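Local coordinates for protein monoglyceride lipase (Saccharomyces cerevisiae, PDB 4ZWN) that hydrolyses monoacylglycerols, preferably monounsaturated ones, and fatty acid ethyl esters as a serine hydrolase of the alpha/beta hydrolase superfamily, at residues 79-84 against 89-94. The protein carries 2 engineered substitutions. Residues are numbered along the deposited sequence; the frame is centred on the assembly and turned at random.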
loop_
_atom_site.group_PDB
_atom_site.type_symbol
_atom_site.label_atom_id
_atom_site.label_comp_id
_atom_site.label_asym_id
_atom_site.label_seq_id
_atom_site.Cartn_x
_atom_site.Cartn_y
_atom_site.Cartn_z
ATOM N N ARG A 79 5.342 -9.041 7.828
ATOM C CA ARG A 79 5.323 -10.310 7.113
ATOM C C ARG A 79 5.957 -10.168 5.730
ATOM O O ARG A 79 6.731 -11.022 5.298
ATOM C CB ARG A 79 3.883 -10.818 7.002
ATOM C CG ARG A 79 3.716 -12.292 6.675
ATOM C CD ARG A 79 2.227 -12.629 6.616
ATOM N NE ARG A 79 1.958 -14.045 6.377
ATOM C CZ ARG A 79 0.737 -14.561 6.262
ATOM N NH1 ARG A 79 -0.329 -13.775 6.362
ATOM N NH2 ARG A 79 0.577 -15.860 6.045
ATOM N N LEU A 80 5.641 -9.072 5.047
ATOM C CA LEU A 80 6.164 -8.831 3.706
ATOM C C LEU A 80 7.651 -8.483 3.728
ATOM O O LEU A 80 8.439 -9.040 2.966
ATOM C CB LEU A 80 5.381 -7.711 3.025
ATOM C CG LEU A 80 5.872 -7.301 1.639
ATOM C CD1 LEU A 80 5.846 -8.492 0.684
ATOM C CD2 LEU A 80 5.032 -6.151 1.106
ATOM N N MET A 81 8.021 -7.555 4.604
ATOM C CA MET A 81 9.405 -7.107 4.717
ATOM C C MET A 81 10.337 -8.230 5.167
ATOM O O MET A 81 11.494 -8.291 4.748
ATOM C CB MET A 81 9.499 -5.925 5.683
ATOM C CG MET A 81 8.775 -4.685 5.194
ATOM S SD MET A 81 9.011 -3.215 6.210
ATOM C CE MET A 81 8.048 -3.642 7.658
ATOM N N ASP A 82 9.829 -9.116 6.018
ATOM C CA ASP A 82 10.610 -10.251 6.496
ATOM C C ASP A 82 10.964 -11.191 5.344
ATOM O O ASP A 82 12.117 -11.595 5.196
ATOM C CB ASP A 82 9.849 -11.009 7.586
ATOM C CG ASP A 82 10.735 -11.980 8.353
ATOM O OD1 ASP A 82 11.913 -11.642 8.604
ATOM O OD2 ASP A 82 10.254 -13.079 8.706
ATOM N N HIS A 83 9.971 -11.531 4.526
ATOM C CA HIS A 83 10.191 -12.417 3.384
ATOM C C HIS A 83 11.061 -11.758 2.317
ATOM O O HIS A 83 11.886 -12.419 1.689
ATOM C CB HIS A 83 8.859 -12.857 2.770
ATOM C CG HIS A 83 8.158 -13.931 3.542
ATOM N ND1 HIS A 83 7.578 -13.708 4.773
ATOM C CD2 HIS A 83 7.942 -15.238 3.257
ATOM C CE1 HIS A 83 7.034 -14.828 5.211
ATOM N NE2 HIS A 83 7.240 -15.772 4.311
ATOM N N LEU A 84 10.876 -10.458 2.109
ATOM C CA LEU A 84 11.709 -9.725 1.159
ATOM C C LEU A 84 13.165 -9.708 1.615
ATOM O O LEU A 84 14.080 -9.835 0.802
ATOM C CB LEU A 84 11.199 -8.295 0.974
ATOM C CG LEU A 84 9.941 -8.109 0.124
ATOM C CD1 LEU A 84 9.480 -6.661 0.161
ATOM C CD2 LEU A 84 10.192 -8.553 -1.309
ATOM N N TYR A 89 16.001 -8.482 -0.850
ATOM C CA TYR A 89 15.381 -7.189 -1.125
ATOM C C TYR A 89 15.219 -6.336 0.129
ATOM O O TYR A 89 14.652 -6.777 1.132
ATOM C CB TYR A 89 14.021 -7.379 -1.800
ATOM C CG TYR A 89 14.128 -7.927 -3.202
ATOM C CD1 TYR A 89 14.390 -7.087 -4.276
ATOM C CD2 TYR A 89 13.980 -9.286 -3.449
ATOM C CE1 TYR A 89 14.498 -7.584 -5.560
ATOM C CE2 TYR A 89 14.083 -9.791 -4.726
ATOM C CZ TYR A 89 14.344 -8.937 -5.778
ATOM O OH TYR A 89 14.449 -9.440 -7.052
ATOM N N GLU A 90 15.723 -5.108 0.056
ATOM C CA GLU A 90 15.540 -4.140 1.126
ATOM C C GLU A 90 14.122 -3.587 1.102
ATOM O O GLU A 90 13.495 -3.509 0.044
ATOM C CB GLU A 90 16.550 -2.998 1.001
ATOM C CG GLU A 90 17.994 -3.421 1.186
ATOM C CD GLU A 90 18.971 -2.281 0.965
ATOM O OE1 GLU A 90 18.579 -1.268 0.344
ATOM O OE2 GLU A 90 20.130 -2.397 1.417
ATOM N N SER A 91 13.618 -3.202 2.269
ATOM C CA SER A 91 12.309 -2.568 2.359
ATOM C C SER A 91 12.390 -1.236 3.087
ATOM O O SER A 91 13.203 -1.054 3.995
ATOM C CB SER A 91 11.306 -3.477 3.072
ATOM O OG SER A 91 11.028 -4.643 2.321
ATOM N N PHE A 92 11.537 -0.306 2.677
ATOM C CA PHE A 92 11.362 0.942 3.395
ATOM C C PHE A 92 9.879 1.248 3.490
ATOM O O PHE A 92 9.174 1.263 2.481
ATOM C CB PHE A 92 12.099 2.095 2.709
ATOM C CG PHE A 92 12.087 3.378 3.502
ATOM C CD1 PHE A 92 11.016 4.253 3.420
ATOM C CD2 PHE A 92 13.147 3.703 4.333
ATOM C CE1 PHE A 92 11.003 5.428 4.152
ATOM C CE2 PHE A 92 13.140 4.877 5.066
ATOM C CZ PHE A 92 12.068 5.740 4.976
ATOM N N THR A 93 9.408 1.483 4.707
ATOM C CA THR A 93 8.030 1.896 4.910
ATOM C C THR A 93 7.972 2.972 5.981
ATOM O O THR A 93 8.885 3.109 6.795
ATOM C CB THR A 93 7.125 0.709 5.303
ATOM O OG1 THR A 93 5.753 1.117 5.259
ATOM C CG2 THR A 93 7.459 0.211 6.701
ATOM N N PHE A 94 6.897 3.747 5.967
ATOM C CA PHE A 94 6.703 4.788 6.961
ATOM C C PHE A 94 5.221 4.929 7.262
ATOM O O PHE A 94 4.386 4.770 6.372
ATOM C CB PHE A 94 7.288 6.120 6.476
ATOM C CG PHE A 94 6.590 6.690 5.269
ATOM C CD1 PHE A 94 6.912 6.254 3.995
ATOM C CD2 PHE A 94 5.618 7.669 5.412
ATOM C CE1 PHE A 94 6.273 6.778 2.885
ATOM C CE2 PHE A 94 4.977 8.199 4.308
ATOM C CZ PHE A 94 5.304 7.753 3.042
HETATM O O HOH W 1 12.502 -6.425 3.521
#
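Tyr89 gives its backbone N-H to Leu84 O of the helix, a 2.9 Å bond bent to 149° that closes the tight connection between helix and strand. Its apolar CB packs on Leu84 CD2 at 4.0 Å, while the long ring leads away and carries the hydroxyl to Asp325. Two residues on, Ser91 again points at the helix, and being small it lets the helix come close: its CB lies 3.5 Å from Met81 CG, and its OG touches Leu84 CD1. With OG turned beside its own backbone N (chi1 -66°), the hydroxyl donates to a bridging water, which in turn donates to Met81 O and, over a longer 3.2 Å, to Tyr89 O. Beta-branched Thr93 offers methyl CG2 to Met81 SD at 3.8 Å and OG1 to Leu66 O on the neighbouring strand. Met81, unbranched and flexible, reaches past Ser91 to cross Thr93 nearly at right angles; cutting it back to an alanine removes CG, SD and CE, and would probably open a gap beside the Thr93 methyl and Ser91 CB. The axes of 79-84 and 89-94 run roughly antiparallel (154°) within the beta-alpha-beta unit 62-67, 78-86, 89-94; strands 62-67 and 44-51 flank 89-94, and helix 310-326 packs against Leu84 and Tyr89.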